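Local coordinates for protein histidine kinase (Synechocystis sp., PDB 5DFY) that probably acts as a light-sensing histidine kinase that transfers a phosphoryl group from ATP to a histidine, this fragment being its phycocyanobilin-carrying GAF domain, at residues Q52-F55 with R56-D60; P95-D98 with L99-F103. One frame throughout, in Å; residues are numbered along the deposited sequence. Where two conformers were deposited one is given.

Interaction 1: Q52-F55 with R56-D60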
loop_
_atom_site.group_PDB
_atom_site.type_symbol
_atom_site.label_atom_id
_atom_site.label_comp_id
_atom_site.label_asym_id
_atom_site.label_seq_id
_atom_site.Cartn_x
_atom_site.Cartn_y
_atom_site.Cartn_z
ATOM N N GLN A 52 16.883 3.491 6.540
ATOM C CA GLN A 52 18.112 3.201 5.810
ATOM C C GLN A 52 18.442 1.723 5.918
ATOM O O GLN A 52 18.991 1.159 4.987
ATOM C CB GLN A 52 19.285 4.052 6.296
ATOM C CG GLN A 52 19.351 5.441 5.646
ATOM C CD GLN A 52 19.605 5.422 4.127
ATOM O OE1 GLN A 52 20.359 4.590 3.603
ATOM N NE2 GLN A 52 18.963 6.341 3.421
ATOM N N ASN A 53 18.064 1.081 7.018
ATOM C CA ASN A 53 18.240 -0.356 7.132
ATOM C C ASN A 53 17.407 -1.099 6.093
ATOM O O ASN A 53 17.859 -2.086 5.538
ATOM C CB ASN A 53 17.869 -0.871 8.523
ATOM C CG ASN A 53 18.973 -0.663 9.543
ATOM O OD1 ASN A 53 20.105 -0.307 9.201
ATOM N ND2 ASN A 53 18.651 -0.909 10.811
ATOM N N ILE A 54 16.182 -0.640 5.852
ATOM C CA ILE A 54 15.333 -1.266 4.847
ATOM C C ILE A 54 15.958 -1.097 3.456
ATOM O O ILE A 54 16.010 -2.047 2.675
ATOM C CB ILE A 54 13.913 -0.667 4.872
ATOM C CG1 ILE A 54 13.203 -1.115 6.152
ATOM C CG2 ILE A 54 13.116 -1.090 3.643
ATOM C CD1 ILE A 54 11.945 -0.306 6.458
ATOM N N PHE A 55 16.424 0.107 3.158
ATOM C CA PHE A 55 17.030 0.388 1.866
ATOM C C PHE A 55 18.306 -0.409 1.676
ATOM O O PHE A 55 18.580 -0.920 0.589
ATOM C CB PHE A 55 17.331 1.881 1.708
ATOM C CG PHE A 55 16.125 2.756 1.803
ATOM C CD1 PHE A 55 14.943 2.401 1.172
ATOM C CD2 PHE A 55 16.160 3.929 2.523
ATOM C CE1 PHE A 55 13.818 3.210 1.260
ATOM C CE2 PHE A 55 15.036 4.725 2.628
ATOM C CZ PHE A 55 13.861 4.353 1.999
ATOM N N ARG A 56 19.107 -0.489 2.754
ATOM C CA ARG A 56 20.325 -1.299 2.648
ATOM C C ARG A 56 19.987 -2.752 2.359
ATOM O O ARG A 56 20.545 -3.374 1.443
ATOM C CB ARG A 56 21.145 -1.179 3.939
ATOM C CG ARG A 56 22.474 -1.929 3.905
ATOM C CD ARG A 56 23.209 -1.747 5.230
ATOM N NE ARG A 56 22.481 -2.363 6.339
ATOM C CZ ARG A 56 21.786 -1.691 7.259
ATOM N NH1 ARG A 56 21.708 -0.360 7.214
ATOM N NH2 ARG A 56 21.158 -2.356 8.228
ATOM N N ALA A 57 19.066 -3.310 3.101
ATOM C CA ALA A 57 18.742 -4.711 2.936
ATOM C C ALA A 57 18.249 -4.972 1.522
ATOM O O ALA A 57 18.682 -5.914 0.874
ATOM C CB ALA A 57 17.690 -5.157 3.958
ATOM N N THR A 58 17.342 -4.131 1.045
ATOM C CA THR A 58 16.769 -4.345 -0.272
ATOM C C THR A 58 17.825 -4.201 -1.351
ATOM O O THR A 58 17.904 -5.025 -2.256
ATOM C CB THR A 58 15.614 -3.355 -0.566
ATOM O OG1 THR A 58 14.526 -3.619 0.326
ATOM C CG2 THR A 58 15.131 -3.499 -2.006
ATOM N N SER A 59 18.635 -3.163 -1.264
ATOM C CA SER A 59 19.591 -2.843 -2.319
ATOM C C SER A 59 20.646 -3.943 -2.413
ATOM O O SER A 59 21.018 -4.373 -3.496
ATOM C CB SER A 59 20.270 -1.491 -2.065
ATOM O OG SER A 59 19.325 -0.421 -2.071
ATOM N N ASP A 60 21.136 -4.374 -1.246
ATOM C CA ASP A 60 22.125 -5.449 -1.200
ATOM C C ASP A 60 21.524 -6.763 -1.701
ATOM O O ASP A 60 22.193 -7.548 -2.377
ATOM C CB ASP A 60 22.662 -5.667 0.221
ATOM C CG ASP A 60 23.569 -4.539 0.711
ATOM O OD1 ASP A 60 24.010 -3.670 -0.086
ATOM O OD2 ASP A 60 23.865 -4.537 1.930
HETATM O O HOH W 1 14.177 -4.500 2.983
#
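Arg56 folds back along the helix to Asn53, three residues earlier, within the N-terminal helix 50-66 of the bilin-binding GAF domain. Its CB packs against the carbonyl oxygen of Gln52 (CB to O 3.3 Å), the same oxygen that takes the backbone hydrogen bond from Arg56 N at 2.8 Å. CG is set anti to the backbone N (chi1 -177°), the chain runs straight on to CD, and a bend there (chi3 65°) returns NE and CZ toward the preceding turn. At the tip, Arg56 NH1 donates to Asn53 OD1 over 2.6 Å in a bent hydrogen bond, while NH2 makes a weak second bond to the same oxygen. OD1 thus sits at the edge of the guanidinium, in its plane, shared between the two terminal nitrogens. The Asn53 amide stands almost perpendicular to that group, the planes 84° apart, and the backbone O of Asn53 lies over one guanidinium face while accepting Ala57 N.

On the inward side the helix is covered by other elements: Phe55 rests on Val196 of helix 179-203 and Ile85 of strand 82-89, Thr58 packs on Ile188 and Leu192, and the Gln52 amide is bonded to His86 and to the carbonyl of Ile85. Phe55 O accepts Ser59 N at 2.9 Å and, in one of the two deposited conformers of that serine, also Ser59 OG, which approaches Phe55 O from the opposite face of the carbonyl at 2.8 Å. One residue earlier, Thr58 N donates to Ile54 O, and a water adds to this link: it donates to Ile54 O at 3.1 Å and is hydrogen-bonded to Thr58 OG1 at 2.8 Å.

Interaction 2: P95-D98 with L99-F103; sequences PLKD and LQNNF
Asp98 holds its CG between its own backbone N and carbonyl carbon (chi1 70°), which turns OD1 toward the amides of Gln100 and Asn102, while Lys97, with CG anti to N (chi1 -170°), lays its chain beside Asn101 and over the ring of Phe103. Asp98 OD1 accepts Asn102 N at 3.0 Å, the donor coming from above the carboxylate plane, and takes a weak, strongly bent bond from Gln100 N at 2.8 Å that forms an Asx turn. OD2 lies against the CB of Asn102. A type I beta turn runs from Asp98 to Asn101, closed by Asn101 N donating to Asp98 O at 2.9 Å. Asn101 adopts the left-handed conformation (phi 62°), and Asp98 N bonds almost straight to Asn102 O over 2.9 Å, the pattern of a 3:5 hairpin turn with a G1 bulge, here in the loop between strand 82-89 and helix 109-113. With an alanine in place of Asp98, the amides of Gln100 and Asn102 would probably lose their shared side-chain acceptor.

Lys97 CB sits over one face of the Phe103 ring in a CH-pi contact, 4.0 Å from its centroid, and CG lies over the same face, offset toward the rim. Farther out, Lys97 CE passes 3.2 Å from Asn101 OD1. The Glu87 carboxylate of strand 82-89 accepts hydrogen bonds from the backbone N of Leu96 and of Lys97, and Phe103 also touches this side chain. Leu96 CB meets Phe103 CD2 at 4.4 Å, and the Leu96 side chain lies about 6 Å from that of Trp106, a phycocyanobilin-binding residue.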
loop_
_atom_site.group_PDB
_atom_site.type_symbol
_atom_site.label_atom_id
_atom_site.label_comp_id
_atom_site.label_asym_id
_atom_site.label_seq_id
_atom_site.Cartn_x
_atom_site.Cartn_y
_atom_site.Cartn_z
ATOM N N PRO A 95 32.071 4.632 -6.313
ATOM C CA PRO A 95 30.703 4.803 -5.801
ATOM C C PRO A 95 30.144 6.158 -6.158
ATOM O O PRO A 95 30.920 7.101 -6.382
ATOM C CB PRO A 95 30.875 4.668 -4.292
ATOM C CG PRO A 95 32.274 5.178 -4.043
ATOM C CD PRO A 95 33.076 4.751 -5.254
ATOM N N LEU A 96 28.816 6.262 -6.242
ATOM C CA LEU A 96 28.182 7.565 -6.418
ATOM C C LEU A 96 28.090 8.294 -5.097
ATOM O O LEU A 96 28.137 9.528 -5.081
ATOM C CB LEU A 96 26.787 7.427 -7.023
ATOM C CG LEU A 96 26.692 6.746 -8.382
ATOM C CD1 LEU A 96 25.277 6.888 -8.919
ATOM C CD2 LEU A 96 27.706 7.279 -9.370
ATOM N N LYS A 97 27.978 7.560 -4.008
ATOM C CA LYS A 97 27.900 8.182 -2.683
ATOM C C LYS A 97 29.282 8.638 -2.248
ATOM O O LYS A 97 30.209 7.839 -2.201
ATOM C CB LYS A 97 27.326 7.226 -1.654
ATOM C CG LYS A 97 27.006 7.905 -0.302
ATOM C CD LYS A 97 26.524 6.925 0.740
ATOM C CE LYS A 97 27.624 6.048 1.250
ATOM N NZ LYS A 97 27.122 5.113 2.271
ATOM N N ASP A 98 29.404 9.917 -1.905
ATOM C CA ASP A 98 30.692 10.456 -1.456
ATOM C C ASP A 98 30.897 10.292 0.051
ATOM O O ASP A 98 30.091 9.666 0.737
ATOM C CB ASP A 98 30.832 11.926 -1.876
ATOM C CG ASP A 98 29.897 12.875 -1.124
ATOM O OD1 ASP A 98 29.492 12.612 0.030
ATOM O OD2 ASP A 98 29.581 13.918 -1.718
ATOM N N LEU A 99 31.996 10.841 0.571
ATOM C CA LEU A 99 32.369 10.593 1.963
ATOM C C LEU A 99 31.449 11.268 2.980
ATOM O O LEU A 99 31.414 10.870 4.148
ATOM C CB LEU A 99 33.809 11.040 2.207
ATOM C CG LEU A 99 34.869 10.095 1.638
ATOM C CD1 LEU A 99 36.241 10.745 1.695
ATOM C CD2 LEU A 99 34.879 8.774 2.387
ATOM N N GLN A 100 30.716 12.283 2.535
ATOM C CA GLN A 100 29.698 12.926 3.362
ATOM C C GLN A 100 28.340 12.237 3.236
ATOM O O GLN A 100 27.330 12.729 3.742
ATOM C CB GLN A 100 29.577 14.393 2.976
ATOM C CG GLN A 100 30.723 15.238 3.496
ATOM C CD GLN A 100 32.047 14.903 2.831
ATOM O OE1 GLN A 100 33.037 14.612 3.508
ATOM N NE2 GLN A 100 32.074 14.953 1.498
ATOM N N ASN A 101 28.330 11.096 2.553
ATOM C CA ASN A 101 27.114 10.339 2.309
ATOM C C ASN A 101 26.117 11.137 1.490
ATOM O O ASN A 101 24.909 10.929 1.592
ATOM C CB ASN A 101 26.493 9.886 3.623
ATOM C CG ASN A 101 27.386 8.929 4.379
ATOM O OD1 ASN A 101 27.905 7.969 3.808
ATOM N ND2 ASN A 101 27.577 9.185 5.667
ATOM N N ASN A 102 26.640 12.035 0.662
ATOM C CA ASN A 102 25.839 12.753 -0.314
ATOM C C ASN A 102 25.957 12.121 -1.693
ATOM O O ASN A 102 26.966 11.496 -2.027
ATOM C CB ASN A 102 26.252 14.214 -0.405
ATOM C CG ASN A 102 26.085 14.943 0.905
ATOM O OD1 ASN A 102 25.095 14.752 1.615
ATOM N ND2 ASN A 102 27.071 15.761 1.251
ATOM N N PHE A 103 24.922 12.318 -2.496
ATOM C CA PHE A 103 24.846 11.742 -3.824
ATOM C C PHE A 103 24.855 12.812 -4.876
ATOM O O PHE A 103 24.443 13.944 -4.613
ATOM C CB PHE A 103 23.564 10.913 -3.981
ATOM C CG PHE A 103 23.563 9.646 -3.200
ATOM C CD1 PHE A 103 23.135 9.616 -1.887
ATOM C CD2 PHE A 103 24.005 8.471 -3.784
ATOM C CE1 PHE A 103 23.128 8.447 -1.173
ATOM C CE2 PHE A 103 24.008 7.284 -3.069
ATOM C CZ PHE A 103 23.576 7.266 -1.769
HETATM O O HOH W 2 28.496 12.427 -4.379
#

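In the fold
From the N terminus the chain first forms interaction 1, wholly inside helix 50-66, then runs through strands 70-76 and 82-89 before reaching interaction 2 in the following loop. Both are local, so neither closes a long loop; they follow in series, without nesting or crossing. Their centres are 16 Å apart and their nearest atoms about 7 Å, without touching. Strand 82-89, an edge strand of the antiparallel sheet, connects them: residues 52-60 bond to it through His86 and Ser88, residues 95-103 through Glu87. The helix carrying interaction 1 packs on helix 179-203 through Ile54, Phe55 and Thr58, and on the sheet through Phe55 and Ser59, whereas interaction 2 fastens a surface loop near the chromophore pocket.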